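Local coordinates for penicillin binding protein 2X (Streptococcus thermophilus, PDB 5U47) that binds penicillin and probably cross-links peptidoglycan strands as a septal transpeptidase, which beta-lactams are thought to inactivate by acylating an active-site serine, at residues Thr48-Ile52 with Gly111-Tyr116; Ile244-Thr249 with Ala260-Pro265; Asn524-Val530 with Tyr544-Pro550; Ser591-Asp596 with Val630-Ile636; Leu613-Ile617 with Ala638-Ile644. The protein carries 1 engineered substitution. All blocks are in the same frame, centred on the assembly; numbering follows the deposited sequence.

Contact 1: residues Thr48-Ile52 with Gly111-Tyr116. With ACT (acetate ion), chain C.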
# COMPACT_ATOMS: atom_id res chain seq x y z
N THR A 48 -19.85 -9.47 15.38
CA THR A 48 -20.94 -8.97 16.22
C THR A 48 -21.06 -9.80 17.48
O THR A 48 -21.08 -11.02 17.43
CB THR A 48 -22.28 -9.07 15.49
OG1 THR A 48 -22.18 -8.46 14.22
CG2 THR A 48 -23.40 -8.37 16.28
N SER A 49 -21.13 -9.11 18.61
CA SER A 49 -21.36 -9.75 19.90
C SER A 49 -22.52 -8.96 20.54
O SER A 49 -22.98 -7.94 19.99
CB SER A 49 -20.10 -9.79 20.75
OG SER A 49 -19.69 -8.50 21.09
N TYR A 50 -23.01 -9.41 21.67
CA TYR A 50 -24.20 -8.80 22.27
C TYR A 50 -24.09 -8.49 23.74
O TYR A 50 -23.38 -9.18 24.47
CB TYR A 50 -25.39 -9.70 22.03
CG TYR A 50 -25.70 -9.93 20.58
CD1 TYR A 50 -25.05 -10.93 19.86
CD2 TYR A 50 -26.64 -9.16 19.92
CE1 TYR A 50 -25.32 -11.15 18.52
CE2 TYR A 50 -26.93 -9.37 18.57
CZ TYR A 50 -26.26 -10.37 17.89
OH TYR A 50 -26.54 -10.60 16.56
N SER A 51 -24.80 -7.43 24.14
CA SER A 51 -24.86 -6.99 25.52
C SER A 51 -26.30 -7.16 25.97
O SER A 51 -27.23 -6.68 25.29
CB SER A 51 -24.45 -5.53 25.68
OG SER A 51 -23.10 -5.33 25.33
N ILE A 52 -26.48 -7.83 27.11
CA ILE A 52 -27.82 -8.14 27.63
C ILE A 52 -28.31 -7.05 28.60
O ILE A 52 -27.56 -6.56 29.44
CB ILE A 52 -27.88 -9.56 28.28
CG1 ILE A 52 -29.33 -9.94 28.58
CG2 ILE A 52 -27.00 -9.66 29.54
CD1 ILE A 52 -29.49 -11.37 29.08
N GLY A 111 -22.08 -9.78 31.08
CA GLY A 111 -23.28 -9.41 30.31
C GLY A 111 -23.00 -8.75 28.98
O GLY A 111 -23.93 -8.28 28.31
N LYS A 112 -21.72 -8.74 28.58
CA LYS A 112 -21.29 -8.13 27.33
C LYS A 112 -20.38 -9.09 26.56
O LYS A 112 -19.82 -10.01 27.15
CB LYS A 112 -20.51 -6.85 27.63
CG LYS A 112 -21.33 -5.79 28.32
CD LYS A 112 -20.55 -4.50 28.51
CE LYS A 112 -21.47 -3.38 28.97
NZ LYS A 112 -20.78 -2.06 29.05
N GLY A 113 -20.24 -8.86 25.26
CA GLY A 113 -19.42 -9.72 24.41
C GLY A 113 -19.99 -11.11 24.24
O GLY A 113 -19.26 -12.07 23.97
N ILE A 114 -21.30 -11.23 24.39
CA ILE A 114 -21.98 -12.50 24.26
C ILE A 114 -22.08 -12.86 22.79
O ILE A 114 -22.50 -12.03 21.97
CB ILE A 114 -23.42 -12.41 24.84
CG1 ILE A 114 -23.38 -11.99 26.30
CG2 ILE A 114 -24.14 -13.74 24.65
CD1 ILE A 114 -24.73 -11.61 26.88
N THR A 115 -21.72 -14.09 22.45
CA THR A 115 -21.79 -14.56 21.07
C THR A 115 -23.23 -14.70 20.63
O THR A 115 -24.16 -14.72 21.45
CB THR A 115 -21.14 -15.94 20.91
OG1 THR A 115 -21.85 -16.90 21.70
CG2 THR A 115 -19.66 -15.90 21.33
N TYR A 116 -23.41 -14.83 19.32
CA TYR A 116 -24.73 -14.99 18.71
C TYR A 116 -25.42 -16.29 19.17
O TYR A 116 -26.61 -16.28 19.49
CB TYR A 116 -24.61 -14.93 17.19
CG TYR A 116 -25.87 -15.27 16.43
CD1 TYR A 116 -26.88 -14.31 16.25
CD2 TYR A 116 -26.05 -16.52 15.84
CE1 TYR A 116 -28.04 -14.60 15.55
CE2 TYR A 116 -27.20 -16.82 15.12
CZ TYR A 116 -28.20 -15.86 14.98
OH TYR A 116 -29.34 -16.15 14.27
C ACT C . -21.11 -9.43 11.30
O ACT C . -21.24 -9.18 10.08
OXT ACT C . -20.77 -8.55 12.13
CH3 ACT C . -21.37 -10.83 11.79
O HOH W 1 -21.12 -6.65 23.60

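Contact 2: residues Ile244-Thr249 with Ala260-Pro265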
# COMPACT_ATOMS: atom_id res chain seq x y z
N ILE A 244 16.77 -0.19 13.79
CA ILE A 244 15.70 0.60 14.37
C ILE A 244 14.40 0.45 13.57
O ILE A 244 13.33 0.61 14.11
CB ILE A 244 16.09 2.08 14.58
CG1 ILE A 244 16.28 2.82 13.26
CG2 ILE A 244 17.37 2.15 15.42
CD1 ILE A 244 16.49 4.31 13.44
N ASN A 245 14.52 0.16 12.28
CA ASN A 245 13.35 -0.12 11.45
C ASN A 245 13.76 -0.91 10.22
O ASN A 245 14.94 -1.07 9.94
CB ASN A 245 12.55 1.16 11.09
CG ASN A 245 13.28 2.07 10.13
OD1 ASN A 245 13.64 1.66 9.03
ND2 ASN A 245 13.46 3.34 10.53
N ALA A 246 12.78 -1.48 9.53
CA ALA A 246 13.06 -2.24 8.33
C ALA A 246 11.79 -2.40 7.53
O ALA A 246 10.68 -2.20 8.07
CB ALA A 246 13.64 -3.62 8.68
N SER A 247 11.94 -2.74 6.25
CA SER A 247 10.81 -2.97 5.39
C SER A 247 11.18 -4.02 4.36
O SER A 247 12.34 -4.22 4.05
CB SER A 247 10.40 -1.68 4.69
OG SER A 247 11.41 -1.30 3.78
N ALA A 248 10.16 -4.68 3.83
CA ALA A 248 10.30 -5.67 2.77
C ALA A 248 9.02 -5.76 1.99
O ALA A 248 7.93 -5.86 2.60
CB ALA A 248 10.62 -7.02 3.35
N THR A 249 9.13 -5.73 0.66
CA THR A 249 7.99 -5.83 -0.22
C THR A 249 8.31 -6.70 -1.42
O THR A 249 9.40 -6.60 -2.01
CB THR A 249 7.54 -4.43 -0.69
OG1 THR A 249 7.12 -3.66 0.45
CG2 THR A 249 6.37 -4.51 -1.64
N ALA A 260 3.29 -9.09 -1.18
CA ALA A 260 3.53 -9.13 0.24
C ALA A 260 4.24 -7.86 0.66
O ALA A 260 5.07 -7.34 -0.07
CB ALA A 260 4.35 -10.35 0.61
N THR A 261 3.91 -7.35 1.84
CA THR A 261 4.58 -6.14 2.31
C THR A 261 4.56 -6.08 3.81
O THR A 261 3.55 -6.37 4.44
CB THR A 261 3.95 -4.87 1.68
OG1 THR A 261 4.74 -3.72 2.00
CG2 THR A 261 2.51 -4.66 2.11
N THR A 262 5.69 -5.72 4.40
CA THR A 262 5.76 -5.63 5.84
C THR A 262 6.81 -4.62 6.29
O THR A 262 7.69 -4.21 5.51
CB THR A 262 6.01 -7.02 6.48
OG1 THR A 262 5.56 -7.01 7.85
CG2 THR A 262 7.48 -7.41 6.39
N GLN A 263 6.70 -4.22 7.55
CA GLN A 263 7.67 -3.34 8.14
C GLN A 263 7.87 -3.72 9.58
O GLN A 263 7.04 -4.40 10.15
CB GLN A 263 7.25 -1.88 8.04
CG GLN A 263 6.16 -1.43 8.99
CD GLN A 263 5.79 0.02 8.74
OE1 GLN A 263 5.41 0.39 7.63
NE2 GLN A 263 5.92 0.85 9.76
N ARG A 264 9.00 -3.28 10.13
CA ARG A 264 9.37 -3.52 11.49
C ARG A 264 9.84 -2.19 12.07
O ARG A 264 10.44 -1.40 11.35
CB ARG A 264 10.47 -4.58 11.57
CG ARG A 264 10.03 -6.00 11.16
CD ARG A 264 9.07 -6.56 12.19
NE ARG A 264 8.62 -7.93 11.90
CZ ARG A 264 7.66 -8.25 11.03
NH1 ARG A 264 7.05 -7.33 10.29
NH2 ARG A 264 7.32 -9.53 10.86
N PRO A 265 9.55 -1.91 13.34
CA PRO A 265 8.78 -2.79 14.23
C PRO A 265 7.31 -2.81 13.83
O PRO A 265 6.85 -1.91 13.12
CB PRO A 265 8.94 -2.12 15.61
CG PRO A 265 9.21 -0.69 15.29
CD PRO A 265 10.08 -0.75 14.07

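Contact 3: residues Asn524-Val530 with Tyr544-Pro550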
# COMPACT_ATOMS: atom_id res chain seq x y z
N ASN A 524 27.87 1.61 10.98
CA ASN A 524 26.58 1.03 10.58
C ASN A 524 25.39 1.99 10.79
O ASN A 524 24.24 1.55 10.81
CB ASN A 524 26.32 -0.32 11.28
CG ASN A 524 27.30 -1.41 10.85
OD1 ASN A 524 27.57 -1.57 9.65
ND2 ASN A 524 27.80 -2.17 11.81
N GLU A 525 25.66 3.29 10.91
CA GLU A 525 24.58 4.26 11.09
C GLU A 525 24.19 4.68 9.65
O GLU A 525 24.38 5.81 9.20
CB GLU A 525 25.05 5.40 12.00
CG GLU A 525 23.98 5.87 12.98
CD GLU A 525 24.58 6.60 14.17
OE1 GLU A 525 24.05 6.41 15.30
OE2 GLU A 525 25.58 7.33 14.00
N THR A 526 23.63 3.70 8.96
CA THR A 526 23.27 3.81 7.56
C THR A 526 21.97 3.11 7.27
O THR A 526 21.44 2.37 8.12
CB THR A 526 24.32 3.05 6.70
OG1 THR A 526 24.48 1.71 7.22
CG2 THR A 526 25.66 3.78 6.69
N LEU A 527 21.45 3.36 6.08
CA LEU A 527 20.28 2.70 5.58
C LEU A 527 20.83 1.69 4.61
O LEU A 527 21.49 2.07 3.63
CB LEU A 527 19.36 3.66 4.84
CG LEU A 527 18.17 2.96 4.20
CD1 LEU A 527 17.19 2.45 5.25
CD2 LEU A 527 17.45 3.89 3.25
N ASN A 528 20.60 0.41 4.89
CA ASN A 528 21.05 -0.68 4.02
C ASN A 528 19.88 -1.28 3.26
O ASN A 528 18.81 -1.48 3.83
CB ASN A 528 21.75 -1.76 4.86
CG ASN A 528 23.00 -1.23 5.56
OD1 ASN A 528 23.53 -0.20 5.20
ND2 ASN A 528 23.48 -1.97 6.53
N SER A 529 20.08 -1.59 1.99
CA SER A 529 18.99 -2.09 1.18
C SER A 529 19.42 -2.98 0.05
O SER A 529 20.61 -3.06 -0.28
CB SER A 529 18.16 -0.92 0.63
OG SER A 529 18.89 -0.10 -0.27
N VAL A 530 18.46 -3.68 -0.54
CA VAL A 530 18.72 -4.51 -1.69
C VAL A 530 17.47 -4.64 -2.55
O VAL A 530 16.33 -4.67 -2.02
CB VAL A 530 19.23 -5.92 -1.27
CG1 VAL A 530 18.17 -6.73 -0.55
CG2 VAL A 530 19.73 -6.70 -2.47
N TYR A 544 12.22 -5.89 -2.55
CA TYR A 544 12.99 -4.74 -2.06
C TYR A 544 12.99 -4.79 -0.54
O TYR A 544 11.92 -4.85 0.08
CB TYR A 544 12.36 -3.46 -2.58
CG TYR A 544 13.01 -2.15 -2.17
CD1 TYR A 544 14.37 -1.93 -2.33
CD2 TYR A 544 12.23 -1.09 -1.75
CE1 TYR A 544 14.95 -0.72 -2.01
CE2 TYR A 544 12.81 0.14 -1.42
CZ TYR A 544 14.16 0.32 -1.56
OH TYR A 544 14.74 1.54 -1.23
N VAL A 545 14.18 -4.73 0.04
CA VAL A 545 14.36 -4.81 1.49
C VAL A 545 15.22 -3.68 1.97
O VAL A 545 16.20 -3.33 1.31
CB VAL A 545 15.02 -6.16 1.87
CG1 VAL A 545 15.22 -6.27 3.37
CG2 VAL A 545 14.18 -7.31 1.35
N THR A 546 14.85 -3.09 3.12
CA THR A 546 15.61 -2.02 3.74
C THR A 546 15.70 -2.26 5.25
O THR A 546 14.82 -2.88 5.83
CB THR A 546 14.98 -0.62 3.53
OG1 THR A 546 13.83 -0.45 4.40
CG2 THR A 546 14.56 -0.38 2.06
N VAL A 547 16.77 -1.78 5.86
CA VAL A 547 16.98 -1.81 7.29
C VAL A 547 17.79 -0.55 7.63
O VAL A 547 18.82 -0.27 7.00
CB VAL A 547 17.69 -3.10 7.80
CG1 VAL A 547 19.04 -3.30 7.15
CG2 VAL A 547 17.83 -3.07 9.32
N GLN A 548 17.29 0.22 8.60
CA GLN A 548 17.94 1.43 9.03
C GLN A 548 18.70 1.21 10.33
O GLN A 548 18.18 0.63 11.29
CB GLN A 548 16.92 2.57 9.19
CG GLN A 548 17.56 3.91 9.55
CD GLN A 548 16.60 5.09 9.56
OE1 GLN A 548 15.50 5.01 9.06
NE2 GLN A 548 17.04 6.20 10.16
N GLU A 549 19.95 1.68 10.33
CA GLU A 549 20.85 1.64 11.48
C GLU A 549 20.93 0.29 12.19
O GLU A 549 20.62 0.19 13.37
CB GLU A 549 20.49 2.76 12.45
CG GLU A 549 20.62 4.15 11.83
CD GLU A 549 20.04 5.25 12.69
OE1 GLU A 549 20.33 5.28 13.90
OE2 GLU A 549 19.30 6.11 12.15
N PRO A 550 21.34 -0.75 11.45
CA PRO A 550 21.52 -2.05 12.07
C PRO A 550 22.69 -2.01 13.07
O PRO A 550 23.75 -1.49 12.73
CB PRO A 550 21.87 -2.94 10.88
CG PRO A 550 22.49 -2.03 9.88
CD PRO A 550 21.74 -0.74 10.03
O HOH W 2 17.41 1.72 -1.37

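Contact 4: residues Ser591-Asp596 with Val630-Ile636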
# COMPACT_ATOMS: atom_id res chain seq x y z
N SER A 591 -20.98 -0.47 -11.91
CA SER A 591 -20.86 0.82 -12.58
C SER A 591 -20.16 1.83 -11.66
O SER A 591 -20.22 1.72 -10.42
CB SER A 591 -22.25 1.33 -13.01
OG SER A 591 -23.03 1.65 -11.88
N TYR A 592 -19.46 2.79 -12.27
CA TYR A 592 -18.79 3.87 -11.52
C TYR A 592 -18.75 5.14 -12.37
O TYR A 592 -18.57 5.07 -13.58
CB TYR A 592 -17.33 3.50 -11.15
CG TYR A 592 -16.59 4.62 -10.45
CD1 TYR A 592 -16.87 4.94 -9.10
CD2 TYR A 592 -15.66 5.41 -11.12
CE1 TYR A 592 -16.22 5.99 -8.47
CE2 TYR A 592 -15.00 6.46 -10.49
CZ TYR A 592 -15.27 6.74 -9.16
OH TYR A 592 -14.61 7.78 -8.53
N GLN A 593 -18.94 6.29 -11.72
CA GLN A 593 -18.83 7.59 -12.39
C GLN A 593 -18.10 8.56 -11.45
O GLN A 593 -18.16 8.43 -10.23
CB GLN A 593 -20.20 8.08 -12.87
CG GLN A 593 -21.29 8.14 -11.84
CD GLN A 593 -22.66 8.45 -12.45
OE1 GLN A 593 -23.16 7.73 -13.33
NE2 GLN A 593 -23.27 9.51 -11.98
N THR A 594 -17.38 9.51 -12.02
CA THR A 594 -16.58 10.42 -11.20
C THR A 594 -17.38 11.38 -10.38
O THR A 594 -16.96 11.73 -9.28
CB THR A 594 -15.64 11.32 -12.03
OG1 THR A 594 -16.41 12.19 -12.87
CG2 THR A 594 -14.70 10.51 -12.90
N GLY A 595 -18.54 11.78 -10.90
CA GLY A 595 -19.28 12.88 -10.29
C GLY A 595 -18.55 14.16 -10.71
O GLY A 595 -17.56 14.10 -11.48
N ASP A 596 -19.01 15.31 -10.22
CA ASP A 596 -18.40 16.62 -10.54
C ASP A 596 -17.04 16.78 -9.90
O ASP A 596 -16.95 16.93 -8.69
CB ASP A 596 -19.27 17.78 -10.02
CG ASP A 596 -20.57 17.90 -10.75
OD1 ASP A 596 -20.60 17.69 -11.99
OD2 ASP A 596 -21.58 18.25 -10.07
N VAL A 630 -13.68 12.40 -19.56
CA VAL A 630 -14.98 11.78 -19.40
C VAL A 630 -15.84 12.73 -18.56
O VAL A 630 -15.32 13.49 -17.72
CB VAL A 630 -14.91 10.38 -18.73
CG1 VAL A 630 -14.15 9.40 -19.62
CG2 VAL A 630 -14.29 10.45 -17.34
N ASP A 631 -17.15 12.66 -18.77
CA ASP A 631 -18.10 13.53 -18.09
C ASP A 631 -18.46 13.01 -16.68
O ASP A 631 -18.24 11.85 -16.35
CB ASP A 631 -19.36 13.66 -18.94
CG ASP A 631 -19.09 14.29 -20.32
OD1 ASP A 631 -18.13 15.08 -20.45
OD2 ASP A 631 -19.86 13.99 -21.25
N ALA A 632 -19.05 13.90 -15.88
CA ALA A 632 -19.41 13.61 -14.50
C ALA A 632 -20.30 12.38 -14.31
O ALA A 632 -20.15 11.69 -13.31
CB ALA A 632 -20.09 14.84 -13.86
N LYS A 633 -21.20 12.12 -15.25
CA LYS A 633 -22.13 11.00 -15.14
C LYS A 633 -21.86 9.91 -16.17
O LYS A 633 -22.72 9.08 -16.46
CB LYS A 633 -23.58 11.48 -15.26
CG LYS A 633 -24.00 12.40 -14.13
CD LYS A 633 -25.47 12.79 -14.25
CE LYS A 633 -25.91 13.53 -13.01
NZ LYS A 633 -27.34 13.94 -13.09
N GLU A 634 -20.66 9.93 -16.72
CA GLU A 634 -20.26 8.95 -17.69
C GLU A 634 -19.73 7.73 -16.94
O GLU A 634 -18.95 7.86 -16.00
CB GLU A 634 -19.16 9.55 -18.57
CG GLU A 634 -18.75 8.67 -19.72
CD GLU A 634 -17.86 9.38 -20.73
OE1 GLU A 634 -17.83 10.63 -20.75
OE2 GLU A 634 -17.20 8.66 -21.51
N ASN A 635 -20.18 6.54 -17.33
CA ASN A 635 -19.72 5.33 -16.67
C ASN A 635 -18.28 5.07 -17.06
O ASN A 635 -17.94 5.20 -18.24
CB ASN A 635 -20.56 4.12 -17.03
CG ASN A 635 -20.14 2.90 -16.22
OD1 ASN A 635 -20.34 2.87 -15.01
ND2 ASN A 635 -19.53 1.92 -16.88
N ILE A 636 -17.45 4.75 -16.07
CA ILE A 636 -16.04 4.45 -16.29
C ILE A 636 -15.83 2.97 -15.92
O ILE A 636 -16.05 2.58 -14.76
CB ILE A 636 -15.13 5.33 -15.43
CG1 ILE A 636 -15.43 6.80 -15.67
CG2 ILE A 636 -13.67 5.10 -15.77
CD1 ILE A 636 -14.62 7.70 -14.76
O HOH W 3 -21.93 4.76 -13.94
O HOH W 4 -15.48 13.87 -14.90
O HOH W 5 -17.45 9.67 -14.77

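Contact 5: residues Leu613-Ile617 with Ala638-Ile644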
# COMPACT_ATOMS: atom_id res chain seq x y z
N LEU A 613 -10.52 1.52 -9.24
CA LEU A 613 -9.93 0.81 -10.34
C LEU A 613 -9.89 1.54 -11.70
O LEU A 613 -9.73 0.92 -12.75
CB LEU A 613 -10.51 -0.61 -10.45
CG LEU A 613 -10.43 -1.42 -9.14
CD1 LEU A 613 -10.77 -2.86 -9.42
CD2 LEU A 613 -9.03 -1.35 -8.52
N VAL A 614 -9.99 2.85 -11.66
CA VAL A 614 -9.83 3.66 -12.85
C VAL A 614 -8.33 3.95 -12.96
O VAL A 614 -7.61 3.88 -11.95
CB VAL A 614 -10.66 4.94 -12.71
CG1 VAL A 614 -10.45 5.88 -13.90
CG2 VAL A 614 -12.13 4.57 -12.58
N HIS A 615 -7.85 4.19 -14.18
CA HIS A 615 -6.41 4.46 -14.43
C HIS A 615 -6.28 5.90 -14.93
O HIS A 615 -6.27 6.15 -16.14
CB HIS A 615 -5.80 3.50 -15.46
CG HIS A 615 -5.74 2.07 -15.01
ND1 HIS A 615 -5.36 1.05 -15.86
CD2 HIS A 615 -6.05 1.49 -13.83
CE1 HIS A 615 -5.39 -0.09 -15.20
NE2 HIS A 615 -5.80 0.14 -13.97
N PRO A 616 -6.20 6.87 -14.00
CA PRO A 616 -6.12 8.25 -14.40
C PRO A 616 -4.72 8.67 -14.81
O PRO A 616 -3.73 8.10 -14.35
CB PRO A 616 -6.51 8.98 -13.12
CG PRO A 616 -5.99 8.12 -12.03
CD PRO A 616 -6.14 6.71 -12.53
N ILE A 617 -4.65 9.65 -15.70
CA ILE A 617 -3.39 10.25 -16.12
C ILE A 617 -3.55 11.75 -15.82
O ILE A 617 -4.44 12.41 -16.40
CB ILE A 617 -3.12 10.10 -17.63
CG1 ILE A 617 -3.03 8.61 -18.01
CG2 ILE A 617 -1.86 10.84 -18.00
CD1 ILE A 617 -3.08 8.36 -19.50
N ALA A 638 -13.87 -0.63 -15.22
CA ALA A 638 -12.68 -0.98 -14.48
C ALA A 638 -11.49 -0.91 -15.45
O ALA A 638 -11.57 -1.37 -16.59
CB ALA A 638 -12.79 -2.37 -13.88
N ASN A 639 -10.41 -0.30 -14.99
CA ASN A 639 -9.16 -0.16 -15.73
C ASN A 639 -9.20 0.82 -16.89
O ASN A 639 -8.24 0.91 -17.63
CB ASN A 639 -8.67 -1.54 -16.20
CG ASN A 639 -8.65 -2.52 -15.06
OD1 ASN A 639 -8.04 -2.25 -14.03
ND2 ASN A 639 -9.38 -3.65 -15.21
N GLU A 640 -10.30 1.56 -17.03
CA GLU A 640 -10.38 2.52 -18.10
C GLU A 640 -9.40 3.68 -17.81
O GLU A 640 -9.28 4.16 -16.70
CB GLU A 640 -11.82 3.01 -18.27
CG GLU A 640 -11.98 4.07 -19.35
CD GLU A 640 -13.44 4.38 -19.65
OE1 GLU A 640 -14.32 3.57 -19.27
OE2 GLU A 640 -13.69 5.41 -20.28
N GLN A 641 -8.69 4.09 -18.85
CA GLN A 641 -7.71 5.15 -18.77
C GLN A 641 -8.38 6.48 -19.10
O GLN A 641 -9.00 6.60 -20.15
CB GLN A 641 -6.60 4.88 -19.76
CG GLN A 641 -5.40 5.81 -19.70
CD GLN A 641 -4.48 5.55 -20.88
OE1 GLN A 641 -4.75 6.01 -21.99
NE2 GLN A 641 -3.42 4.78 -20.64
N ILE A 642 -8.24 7.46 -18.23
CA ILE A 642 -8.82 8.77 -18.46
C ILE A 642 -7.78 9.86 -18.24
O ILE A 642 -6.77 9.64 -17.55
CB ILE A 642 -10.06 9.02 -17.55
CG1 ILE A 642 -9.65 9.18 -16.09
CG2 ILE A 642 -11.10 7.92 -17.76
CD1 ILE A 642 -10.74 9.78 -15.23
N LEU A 643 -8.03 11.03 -18.82
CA LEU A 643 -7.14 12.18 -18.67
C LEU A 643 -7.74 13.21 -17.72
O LEU A 643 -8.93 13.51 -17.82
CB LEU A 643 -6.91 12.87 -19.99
CG LEU A 643 -6.32 12.10 -21.15
CD1 LEU A 643 -6.23 13.04 -22.35
CD2 LEU A 643 -4.96 11.52 -20.79
N ILE A 644 -6.91 13.73 -16.83
CA ILE A 644 -7.28 14.80 -15.91
C ILE A 644 -6.29 15.91 -16.24
O ILE A 644 -5.09 15.79 -15.95
CB ILE A 644 -7.14 14.39 -14.43
CG1 ILE A 644 -8.11 13.26 -14.08
CG2 ILE A 644 -7.40 15.57 -13.49
CD1 ILE A 644 -7.86 12.67 -12.70
O HOH W 6 -6.84 -1.18 -11.72

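Contact 1: residues Thr48-Ile52 with Gly111-Tyr116
Y50 has the most surface covered by the other segment, followed by I114, and these two residues also pair through their backbones. Y50 N donates to I114 O (2.7 Å) and I114 N to Y50 O (2.9 Å), an isolated antiparallel bridge in which G113 and I114 together face Y50: a G1 beta bulge. G113 fills the bulge position with positive phi, a conformation glycine adopts without strain. The Y50 ring runs on along the loop, its CE1 4.1 Å from Y116 CB, while K119 in the helix begun by Y116 forms a cation-pi contact with it. I114 turns into the interior, where its CD1 lies 4.0 Å from I52 CG2. One more bond, I52 N to G111 O (2.9 Å), extends the pairing, and a water accepts from G113 N and also bonds S51 OG. In the dimerisation domain the chemistry is thus chiefly main-chain: backbone bonds fix the loop to strand 42-55, and I52 and I114 pack together on the side facing helix 72-86.

Contact 2: residues Ile244-Thr249 with Ala260-Pro265
Strands 245-249 and 260-264 run antiparallel, their axes 4.5 Å apart at closest approach and 172° between directions, as the two arms of a beta hairpin in the five-stranded antiparallel sheet of the transpeptidase domain. A246 pairs with R264 and A248 with T262 as hydrogen-bonded pairs: A246 N to R264 O is 3.0 Å, R264 N to A246 O 2.9 Å, A248 N to T262 O 3.0 Å and T262 N to A248 O 2.9 Å. S247-Q263 and T249-T261 are the non-hydrogen-bonded pairs. On the face of A246, A248, T262 and R264, small alanines leave room for helix 224-241, where A246 meets M234 and M238, and the long R264 reaches salt bridges with E231 and D235 of that helix. The opposite face, with S247, T249, T261 and Q263, is polar: S247 OG bonds T546 on the next strand, T249 OG1 bonds Q416, and Q263 spans to the backbone of V283 and R285. P265 follows the strand across a cis peptide bond. The guanidinium also turns back on its own strand: R264 NH1 donates to Q263 O and to T262 OG1, both at 2.9 Å, and T262 OG1 also bonds E231.

Contact 3: residues Asn524-Val530 with Tyr544-Pro550
Main-chain hydrogen bonds define this antiparallel hairpin of the five-stranded transpeptidase sheet, in which the axes of strands 526-530 and 544-548 approach to 4.7 Å. N528 N to V547 O (2.8 Å) and V547 N to N528 O (2.9 Å) make one hydrogen-bonded pair; V530 N to V545 O (2.9 Å) and V545 N to V530 O (3.0 Å) make the next. E549 N to T526 O (2.8 Å) carries the bonding past strand 544-548. S529 also bonds the backbone of G507 on strand 503-510, within a K(T/S)G-type pattern, consistent with the edge of the active site. Apolar packing follows the alternation: V530 CG1 lies 4.0 Å from V545 CB, and L527 CD1 4.0 Å from Q548 CB on the other face. T526 OG1 donates to N528 OD1 (2.9 Å), and a water links S529 OG (2.6 Å) to Y544 OH (2.7 Å), which also bonds Y291. E549 OE2 is paired with K520. Backbone bonds therefore hold the register; V530, V545 and V547, beta-branched and suited to extended backbone, pack on helices 558-572 and 224-241 with N528 among them, while the face of L527, S529, T546 and Q548 is mixed, its polar groups bonded to water and the neighbouring strand.

Contact 4: residues Ser591-Asp596 with Val630-Ile636
This is a surface contact between two irregular loops of the first PASTA domain: segment 591-596 leads into helix 602-611, whereas segment 630-636 connects strand 625-628 to strand 641-646. Three direct hydrogen bonds join them. I636 N donates to Y592 O (2.7 Å), Y592 N to the side-chain atom N635 OD1 (2.9 Å), and G595 N to A632 O (2.9 Å). Asparagine suits its place because its carbonyl can stand in for a main-chain acceptor; G595 accommodates a positive phi. Waters fill the gap: one accepts from T594 N and donates to D631 O and E634 O, another donates to T594 OG1 and V630 O. On the side toward helix 602-611, T594 CG2 touches I636 CD1 (3.4 Å) and I636 CB lies at the edge of the Y592 ring, while Y592 and T594 both lean on L609. A type I turn, D631 to E634, carries the second loop round. Such loops, packed beside one helix and a three-stranded sheet, belong to the compact alpha/beta PASTA fold.

Contact 5: residues Leu613-Ile617 with Ala638-Ile644
V614, P616, I642 and I644 form the apolar centre of this contact: V614 CG1 lies 4.0 Å from I642 CG1, and P616 CB is 4.3 Å from I642 CG1 and 4.0 Å from I644 CD1. On the opposite face of the sheet I617 CD1 meets L643 CD2 at 3.9 Å. Beta-branched I642 and I644 suit their buried sites in strand 641-646, and proline is tolerated because the bonds on this side are made by its neighbours. Strands 615-617 and 641-644 pair in parallel, at 32°, through H615 N to E640 O (2.9 Å), I642 N to H615 O (3.2 Å), I617 N to I642 O (2.8 Å) and I644 N to I617 O (2.8 Å). N639 N to L613 O (2.6 Å) extends the pairing beyond the strands; L613, at positive phi, closes helix 602-611 as the C-prime residue of a Schellman motif. At the polar edge N639 CA sits over the H615 ring, 3.8 Å from its centroid, in a CH-pi contact; a water joins H615 NE2 and N639 OD1, which also bonds K453. Helix 602-611 covers the P616 and I642 face through L609, whereas L643 faces F666 and W669 of helix 660-670 in the second PASTA domain.

Overall arrangement
From the N terminus, contact 1 closes first, bringing the loop before helix 116-128 back to strand 42-55 in the dimerisation-domain region. It stands alone, its centre about 37 Å from that of contact 2. Contacts 2 and 3 follow in series, each closing a hairpin of the transpeptidase domain; strands 245-252 and 541-548 are neighbours, so the two hairpins join in one sheet. In the first PASTA domain, contact 4 returns the loop after strand 625-628 to the loop before helix 602-611, and contact 5 sets strand 641-646 beside strand 615-619. Their segments alternate along the chain, and these crossed contacts meet where Y592 and I636 pack on V614.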